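Side-chain contacts in 11R-lipoxygenase (Gersemia fruticosa, PDB 3VF1), which probably uses a non-heme iron to add molecular oxygen to polyunsaturated fatty acids, in a calcium-dependent manner: residues 42-47 and 104-109; 71-76 and 97-102; 121-124 and 130-133. All coordinates share one frame; numbering follows the deposited sequence.

Interaction 1. Residues 42-47 and 104-109; sequences IKLTGK and VIIEKI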
loop_
_atom_site.group_PDB
_atom_site.type_symbol
_atom_site.label_atom_id
_atom_site.label_comp_id
_atom_site.label_asym_id
_atom_site.label_seq_id
_atom_site.Cartn_x
_atom_site.Cartn_y
_atom_site.Cartn_z
ATOM N N ILE A 42 28.085 -8.747 23.816
ATOM C CA ILE A 42 27.570 -9.849 23.011
ATOM C C ILE A 42 27.835 -11.213 23.650
ATOM O O ILE A 42 28.985 -11.618 23.817
ATOM C CB ILE A 42 28.168 -9.828 21.586
ATOM C CG1 ILE A 42 27.689 -11.047 20.796
ATOM C CG2 ILE A 42 29.691 -9.783 21.639
ATOM C CD1 ILE A 42 28.027 -10.990 19.324
ATOM N N LYS A 43 26.763 -11.912 24.011
ATOM C CA LYS A 43 26.871 -13.256 24.570
ATOM C C LYS A 43 26.464 -14.301 23.538
ATOM O O LYS A 43 25.313 -14.341 23.104
ATOM C CB LYS A 43 25.996 -13.401 25.817
ATOM C CG LYS A 43 25.990 -14.812 26.396
ATOM C CD LYS A 43 25.237 -14.889 27.719
ATOM C CE LYS A 43 23.751 -14.641 27.540
ATOM N NZ LYS A 43 22.994 -14.897 28.797
ATOM N N LEU A 44 27.411 -15.147 23.152
ATOM C CA LEU A 44 27.141 -16.199 22.181
ATOM C C LEU A 44 26.465 -17.381 22.864
ATOM O O LEU A 44 26.621 -17.586 24.067
ATOM C CB LEU A 44 28.440 -16.658 21.519
ATOM C CG LEU A 44 29.397 -15.540 21.094
ATOM C CD1 LEU A 44 30.505 -16.090 20.208
ATOM C CD2 LEU A 44 28.646 -14.423 20.391
ATOM N N THR A 45 25.709 -18.155 22.091
ATOM C CA THR A 45 25.049 -19.348 22.611
ATOM C C THR A 45 25.110 -20.472 21.586
ATOM O O THR A 45 24.704 -20.303 20.437
ATOM C CB THR A 45 23.578 -19.076 22.970
ATOM O OG1 THR A 45 23.508 -18.076 23.994
ATOM C CG2 THR A 45 22.904 -20.347 23.463
ATOM N N GLY A 46 25.619 -21.623 22.012
ATOM C CA GLY A 46 25.775 -22.759 21.124
ATOM C C GLY A 46 24.471 -23.497 20.897
ATOM O O GLY A 46 23.508 -23.323 21.646
ATOM N N LYS A 47 24.444 -24.330 19.863
ATOM C CA LYS A 47 23.248 -25.088 19.516
ATOM C C LYS A 47 22.794 -25.974 20.672
ATOM O O LYS A 47 21.602 -26.253 20.819
ATOM C CB LYS A 47 23.509 -25.946 18.275
ATOM C CG LYS A 47 22.318 -26.787 17.838
ATOM C CD LYS A 47 22.559 -27.440 16.483
ATOM C CE LYS A 47 23.773 -28.358 16.509
ATOM N NZ LYS A 47 24.002 -29.023 15.195
ATOM N N VAL A 104 25.564 -9.453 12.125
ATOM C CA VAL A 104 26.794 -9.812 12.819
ATOM C C VAL A 104 27.367 -11.094 12.225
ATOM O O VAL A 104 26.636 -12.040 11.939
ATOM C CB VAL A 104 26.549 -10.018 14.325
ATOM C CG1 VAL A 104 27.841 -10.417 15.025
ATOM C CG2 VAL A 104 25.969 -8.756 14.946
ATOM N N ILE A 105 28.682 -11.115 12.039
ATOM C CA ILE A 105 29.366 -12.278 11.490
ATOM C C ILE A 105 30.421 -12.770 12.469
ATOM O O ILE A 105 31.373 -12.054 12.780
ATOM C CB ILE A 105 30.054 -11.944 10.157
ATOM C CG1 ILE A 105 29.043 -11.355 9.171
ATOM C CG2 ILE A 105 30.720 -13.187 9.579
ATOM C CD1 ILE A 105 29.668 -10.825 7.900
ATOM N N ILE A 106 30.253 -13.995 12.952
ATOM C CA ILE A 106 31.182 -14.567 13.920
ATOM C C ILE A 106 31.928 -15.750 13.319
ATOM O O ILE A 106 31.340 -16.800 13.066
ATOM C CB ILE A 106 30.448 -15.030 15.188
ATOM C CG1 ILE A 106 29.631 -13.876 15.775
ATOM C CG2 ILE A 106 31.442 -15.561 16.211
ATOM C CD1 ILE A 106 28.804 -14.260 16.982
ATOM N N GLU A 107 33.225 -15.574 13.092
ATOM C CA GLU A 107 34.059 -16.649 12.567
ATOM C C GLU A 107 34.794 -17.361 13.697
ATOM O O GLU A 107 35.372 -16.722 14.577
ATOM C CB GLU A 107 35.062 -16.109 11.546
ATOM C CG GLU A 107 35.988 -17.176 10.980
ATOM C CD GLU A 107 36.809 -16.679 9.806
ATOM O OE1 GLU A 107 36.725 -15.473 9.487
ATOM O OE2 GLU A 107 37.534 -17.495 9.199
ATOM N N LYS A 108 34.762 -18.689 13.667
ATOM C CA LYS A 108 35.410 -19.498 14.688
ATOM C C LYS A 108 35.864 -20.822 14.090
ATOM O O LYS A 108 35.844 -20.999 12.872
ATOM C CB LYS A 108 34.448 -19.756 15.847
ATOM C CG LYS A 108 33.280 -20.659 15.490
ATOM C CD LYS A 108 32.399 -20.943 16.698
ATOM C CE LYS A 108 33.055 -21.915 17.670
ATOM N NZ LYS A 108 33.173 -23.293 17.114
ATOM N N ILE A 109 36.273 -21.750 14.950
ATOM C CA ILE A 109 36.696 -23.073 14.505
ATOM C C ILE A 109 36.170 -24.160 15.433
ATOM O O ILE A 109 36.289 -24.060 16.653
ATOM C CB ILE A 109 38.234 -23.180 14.414
ATOM C CG1 ILE A 109 38.875 -22.726 15.728
ATOM C CG2 ILE A 109 38.753 -22.353 13.249
ATOM C CD1 ILE A 109 40.388 -22.673 15.698
#

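Interaction 2. Residues 71-76 and 97-102; sequences DTYDQS and SDWYIA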
loop_
_atom_site.group_PDB
_atom_site.type_symbol
_atom_site.label_atom_id
_atom_site.label_comp_id
_atom_site.label_asym_id
_atom_site.label_seq_id
_atom_site.Cartn_x
_atom_site.Cartn_y
_atom_site.Cartn_z
ATOM N N ASP A 71 33.114 -3.093 11.967
ATOM C CA ASP A 71 34.010 -3.175 13.111
ATOM C C ASP A 71 34.292 -4.639 13.420
ATOM O O ASP A 71 33.372 -5.413 13.682
ATOM C CB ASP A 71 33.396 -2.495 14.334
ATOM C CG ASP A 71 33.147 -1.017 14.116
ATOM O OD1 ASP A 71 34.103 -0.225 14.253
ATOM O OD2 ASP A 71 31.993 -0.647 13.814
ATOM N N THR A 72 35.566 -5.016 13.384
ATOM C CA THR A 72 35.959 -6.397 13.636
ATOM C C THR A 72 36.592 -6.532 15.016
ATOM O O THR A 72 37.395 -5.696 15.427
ATOM C CB THR A 72 36.941 -6.903 12.564
ATOM O OG1 THR A 72 36.283 -6.939 11.291
ATOM C CG2 THR A 72 37.446 -8.296 12.907
ATOM N N TYR A 73 36.221 -7.594 15.726
ATOM C CA TYR A 73 36.707 -7.824 17.081
ATOM C C TYR A 73 37.250 -9.240 17.232
ATOM O O TYR A 73 36.593 -10.208 16.849
ATOM C CB TYR A 73 35.577 -7.612 18.092
ATOM C CG TYR A 73 34.912 -6.257 18.013
ATOM C CD1 TYR A 73 33.950 -5.989 17.048
ATOM C CD2 TYR A 73 35.235 -5.247 18.912
ATOM C CE1 TYR A 73 33.334 -4.754 16.974
ATOM C CE2 TYR A 73 34.625 -4.009 18.847
ATOM C CZ TYR A 73 33.675 -3.767 17.876
ATOM O OH TYR A 73 33.062 -2.537 17.805
ATOM N N ASP A 74 38.452 -9.356 17.789
ATOM C CA ASP A 74 39.012 -10.655 18.141
ATOM C C ASP A 74 38.718 -10.932 19.609
ATOM O O ASP A 74 38.876 -10.051 20.453
ATOM C CB ASP A 74 40.520 -10.676 17.890
ATOM C CG ASP A 74 40.868 -10.576 16.416
ATOM O OD1 ASP A 74 40.126 -11.145 15.589
ATOM O OD2 ASP A 74 41.885 -9.929 16.085
ATOM N N GLN A 75 38.284 -12.151 19.913
ATOM C CA GLN A 75 37.865 -12.483 21.271
ATOM C C GLN A 75 38.235 -13.906 21.674
ATOM O O GLN A 75 38.688 -14.703 20.852
ATOM C CB GLN A 75 36.353 -12.290 21.413
ATOM C CG GLN A 75 35.873 -10.868 21.172
ATOM C CD GLN A 75 36.340 -9.902 22.243
ATOM O OE1 GLN A 75 37.221 -10.220 23.041
ATOM N NE2 GLN A 75 35.744 -8.716 22.269
ATOM N N SER A 76 38.035 -14.212 22.953
ATOM C CA SER A 76 38.315 -15.539 23.485
ATOM C C SER A 76 37.405 -15.846 24.672
ATOM O O SER A 76 37.204 -14.999 25.542
ATOM C CB SER A 76 39.779 -15.643 23.914
ATOM O OG SER A 76 40.050 -16.908 24.493
ATOM N N SER A 97 24.359 5.793 22.562
ATOM C CA SER A 97 23.631 5.888 21.306
ATOM C C SER A 97 23.109 4.515 20.911
ATOM O O SER A 97 23.847 3.532 20.950
ATOM C CB SER A 97 24.545 6.428 20.206
ATOM O OG SER A 97 23.870 6.504 18.963
ATOM N N ASP A 98 21.835 4.450 20.538
ATOM C CA ASP A 98 21.252 3.201 20.070
ATOM C C ASP A 98 21.940 2.759 18.785
ATOM O O ASP A 98 21.970 3.495 17.799
ATOM C CB ASP A 98 19.750 3.355 19.839
ATOM C CG ASP A 98 18.973 3.498 21.132
ATOM O OD1 ASP A 98 19.433 2.970 22.166
ATOM O OD2 ASP A 98 17.899 4.136 21.114
ATOM N N TRP A 99 22.502 1.556 18.811
ATOM C CA TRP A 99 23.217 1.016 17.663
ATOM C C TRP A 99 22.266 0.259 16.745
ATOM O O TRP A 99 21.661 -0.734 17.150
ATOM C CB TRP A 99 24.330 0.079 18.138
ATOM C CG TRP A 99 25.393 -0.179 17.113
ATOM C CD1 TRP A 99 25.387 0.213 15.805
ATOM C CD2 TRP A 99 26.624 -0.885 17.315
ATOM N NE1 TRP A 99 26.539 -0.206 15.180
ATOM C CE2 TRP A 99 27.314 -0.883 16.084
ATOM C CE3 TRP A 99 27.209 -1.520 18.415
ATOM C CZ2 TRP A 99 28.558 -1.489 15.925
ATOM C CZ3 TRP A 99 28.445 -2.121 18.254
ATOM C CH2 TRP A 99 29.105 -2.102 17.018
ATOM N N TYR A 100 22.130 0.734 15.512
ATOM C CA TYR A 100 21.338 0.029 14.512
ATOM C C TYR A 100 22.248 -0.896 13.716
ATOM O O TYR A 100 23.062 -0.442 12.909
ATOM C CB TYR A 100 20.628 1.009 13.578
ATOM C CG TYR A 100 19.774 0.325 12.538
ATOM C CD1 TYR A 100 18.505 -0.141 12.852
ATOM C CD2 TYR A 100 20.240 0.136 11.246
ATOM C CE1 TYR A 100 17.722 -0.774 11.905
ATOM C CE2 TYR A 100 19.466 -0.495 10.292
ATOM C CZ TYR A 100 18.207 -0.947 10.627
ATOM O OH TYR A 100 17.432 -1.577 9.681
ATOM N N ILE A 101 22.103 -2.196 13.948
ATOM C CA ILE A 101 23.006 -3.186 13.375
ATOM C C ILE A 101 22.364 -3.936 12.211
ATOM O O ILE A 101 21.267 -4.481 12.337
ATOM C CB ILE A 101 23.449 -4.202 14.443
ATOM C CG1 ILE A 101 24.188 -3.483 15.575
ATOM C CG2 ILE A 101 24.333 -5.277 13.825
ATOM C CD1 ILE A 101 24.519 -4.367 16.756
ATOM N N ALA A 102 23.059 -3.957 11.078
ATOM C CA ALA A 102 22.602 -4.700 9.912
ATOM C C ALA A 102 22.680 -6.195 10.193
ATOM O O ALA A 102 21.662 -6.889 10.199
ATOM C CB ALA A 102 23.439 -4.344 8.694
#

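Interaction 3. Residues 121-124 and 130-133; sequences FPCY and QLVV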
loop_
_atom_site.group_PDB
_atom_site.type_symbol
_atom_site.label_atom_id
_atom_site.label_comp_id
_atom_site.label_asym_id
_atom_site.label_seq_id
_atom_site.Cartn_x
_atom_site.Cartn_y
_atom_site.Cartn_z
ATOM N N PHE A 121 24.384 -13.551 11.311
ATOM C CA PHE A 121 23.210 -13.236 12.115
ATOM C C PHE A 121 22.493 -12.005 11.570
ATOM O O PHE A 121 22.796 -10.879 11.967
ATOM C CB PHE A 121 23.615 -13.013 13.572
ATOM C CG PHE A 121 24.227 -14.221 14.218
ATOM C CD1 PHE A 121 25.582 -14.473 14.103
ATOM C CD2 PHE A 121 23.445 -15.110 14.935
ATOM C CE1 PHE A 121 26.145 -15.585 14.692
ATOM C CE2 PHE A 121 24.005 -16.223 15.525
ATOM C CZ PHE A 121 25.358 -16.459 15.403
ATOM N N PRO A 122 21.535 -12.217 10.652
ATOM C CA PRO A 122 20.763 -11.116 10.065
ATOM C C PRO A 122 19.939 -10.408 11.135
ATOM O O PRO A 122 19.105 -11.044 11.778
ATOM C CB PRO A 122 19.847 -11.821 9.054
ATOM C CG PRO A 122 20.454 -13.173 8.841
ATOM C CD PRO A 122 21.102 -13.525 10.136
ATOM N N CYS A 123 20.175 -9.113 11.323
ATOM C CA CYS A 123 19.575 -8.381 12.434
ATOM C C CYS A 123 18.641 -7.269 11.953
ATOM O O CYS A 123 17.421 -7.438 11.947
ATOM C CB CYS A 123 20.676 -7.805 13.327
ATOM S SG CYS A 123 20.074 -6.903 14.767
ATOM N N TYR A 124 19.217 -6.139 11.553
ATOM C CA TYR A 124 18.432 -4.992 11.106
ATOM C C TYR A 124 17.473 -4.519 12.197
ATOM O O TYR A 124 16.271 -4.375 11.971
ATOM C CB TYR A 124 17.677 -5.341 9.824
ATOM C CG TYR A 124 18.593 -5.857 8.740
ATOM C CD1 TYR A 124 19.405 -4.989 8.026
ATOM C CD2 TYR A 124 18.662 -7.210 8.446
ATOM C CE1 TYR A 124 20.253 -5.452 7.040
ATOM C CE2 TYR A 124 19.507 -7.684 7.461
ATOM C CZ TYR A 124 20.301 -6.800 6.762
ATOM O OH TYR A 124 21.149 -7.261 5.779
ATOM N N GLN A 130 17.895 -4.920 25.191
ATOM C CA GLN A 130 18.437 -6.258 24.994
ATOM C C GLN A 130 17.811 -6.913 23.769
ATOM O O GLN A 130 16.589 -6.999 23.658
ATOM C CB GLN A 130 18.193 -7.118 26.236
ATOM C CG GLN A 130 18.734 -8.535 26.128
ATOM C CD GLN A 130 18.556 -9.321 27.411
ATOM O OE1 GLN A 130 18.255 -8.756 28.464
ATOM N NE2 GLN A 130 18.739 -10.634 27.331
ATOM N N LEU A 131 18.656 -7.376 22.853
ATOM C CA LEU A 131 18.191 -7.955 21.599
ATOM C C LEU A 131 18.828 -9.315 21.343
ATOM O O LEU A 131 20.049 -9.449 21.346
ATOM C CB LEU A 131 18.516 -7.012 20.439
ATOM C CG LEU A 131 18.232 -7.553 19.036
ATOM C CD1 LEU A 131 16.735 -7.688 18.801
ATOM C CD2 LEU A 131 18.868 -6.661 17.987
ATOM N N VAL A 132 17.991 -10.320 21.108
ATOM C CA VAL A 132 18.472 -11.662 20.791
ATOM C C VAL A 132 18.263 -11.961 19.308
ATOM O O VAL A 132 17.162 -11.809 18.782
ATOM C CB VAL A 132 17.768 -12.741 21.643
ATOM C CG1 VAL A 132 16.253 -12.684 21.462
ATOM C CG2 VAL A 132 18.300 -14.125 21.292
ATOM N N VAL A 133 19.332 -12.385 18.642
ATOM C CA VAL A 133 19.300 -12.618 17.203
ATOM C C VAL A 133 19.674 -14.058 16.866
ATOM O O VAL A 133 20.748 -14.528 17.233
ATOM C CB VAL A 133 20.274 -11.672 16.474
ATOM C CG1 VAL A 133 20.144 -11.829 14.966
ATOM C CG2 VAL A 133 20.025 -10.230 16.889
#

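Interaction 1. Residues 42-47 and 104-109
Ile106 meets Leu44 and Ile42 between two strands that belong to different sheets, and the three side chains show in small compass how two layers of a protein are held together by methyl groups. Ile106 has the most surface buried, and its CD1 does most of the touching. That methyl lies 3.4 Å from Leu44 CD2 and 4.1 Å from Ile42 CD1, the side chains in both pairs approaching tip to tip. Leu44 uses both of its branches: CD1 stands 4.1 Å from Ile106 CG2, while CD2 takes the closer place at Ile106 CD1. In Ile106 the two branches part company at CB. CG1 is anti to the carbonyl carbon (chi1 -55°) and carries CD1 toward the other strand, whereas CG2 lies anti to the backbone N and meets Leu44 CD1. Strands 40-46 and 100-109 come from the two four-stranded antiparallel sheets of the PLAT domain, a C2-like beta sandwich. Their short segments run 11.2 Å apart at closest approach, with an angle of 59° between their directions, so side chains rather than backbone hydrogen bonds join them. Ile42 has an extended side chain (chi1 176°), which pushes CD1 far enough from its strand to approach Val104 CG1 as well, at 4.3 Å. All four touching residues are buried, and neighbours on strands 83-90 and 55-57, in the same sheet as Ile42 and Leu44, close round them: Ile83 packs on both Leu44 and Ile106, Ile86 on Ile106, and Leu88, Phe55 and Leu57 on Ile42.

Interaction 2. Residues 71-76 and 97-102
The backbones stay well apart, with Asp71 and Ile101 forming the nearest pair of CA atoms at 11.0 Å, so strand 70-77 and the chain leading into strand 100-109 meet through side chains rather than backbone. Trp99 bridges most of the gap. Its CG stands anti to the backbone N (chi1 -161°), and the six-membered part of the indole is presented to the strand. Two polar groups arrive there: Asp71 OD2 lies 4.1 Å from Trp99 CZ2, and Tyr73 OH lies 4.1 Å from Trp99 CH2. Both stand obliquely to the ring, and the carboxylate plane of Asp71 is turned 76° from the indole plane. One indole face is covered from within its own segment by Ile101 CG1, 3.8 Å above the plane and offset toward the rim. These are contacts of shape more than of bonding, because each polar end has its stronger partner nearby: Asp71 OD2 forms a salt bridge with Lys59, Tyr73 OH is hydrogen-bonded to Asp58 O, and Trp99 NE1 to Thr28 OG1. Held in this way, the three side chains pack at the loop end of the PLAT beta sandwich. Asp58, whose side chain is about 5 Å from that of Tyr73, and Asp98 are predicted calcium ligands, consistent with the calcium-binding loop end of a C2-like domain.

Interaction 3. Residues 121-124 and 130-133
At the edge of the PLAT beta sandwich, the outermost strands of its two sheets, 116-124 and 130-134, follow each other in the chain and face each other from opposite layers. Their short segments run at 141° to each other, 8.2 Å apart at closest approach. Val133 has the most surface buried and divides its two methyls among three residues. Its CG1, anti to the backbone N (chi1 -175°), comes within 3.4 Å of Pro122 O and 3.9 Å of Phe121 CB; its CG2 lies 3.9 Å from Cys123 SG. The same sulfur is 3.4 Å from Leu131 CD2, so Cys123 touches alternate residues of the opposing strand. Phe121 adds a contact with the backbone: its ring atom CD2 is 3.6 Å from Val133 O, which stands obliquely to the ring. Phe121 also packs on Ile83 and Ile86 of the sheet that holds Val133. In-sheet hydrogen bonding goes to other strands: Cys123 pairs through its backbone with Ala102, Leu131 with Leu88, and Val133 with Ile86. What crosses the interface is thus a set of methyl, sulfur and ring contacts, with two backbone oxygens also touched, which is consistent with an edge held by van der Waals packing, the cysteine sulfur probably behaving as an apolar group.

All three contacts lie in one beta sandwich, but at different depths. Interactions 1 and 3 are buried, each joining a strand of one sheet to a strand of the other through largely apolar groups; they meet directly, Ile106 CD1 lying 3.8 Å from Phe121 CE1. Interaction 2 is only partly buried, and there polar ends rather than methyls touch an indole near the predicted calcium sites. Strand 100-109 serves both interaction 1 and interaction 2, and its neighbour 116-124 carries interaction 3, tied to it by the probable backbone hydrogen bonds Val104 O to Phe121 N and Ala102 O to Cys123 N. Interaction 2, whose two strands share one sheet, is thus the one of mixed character.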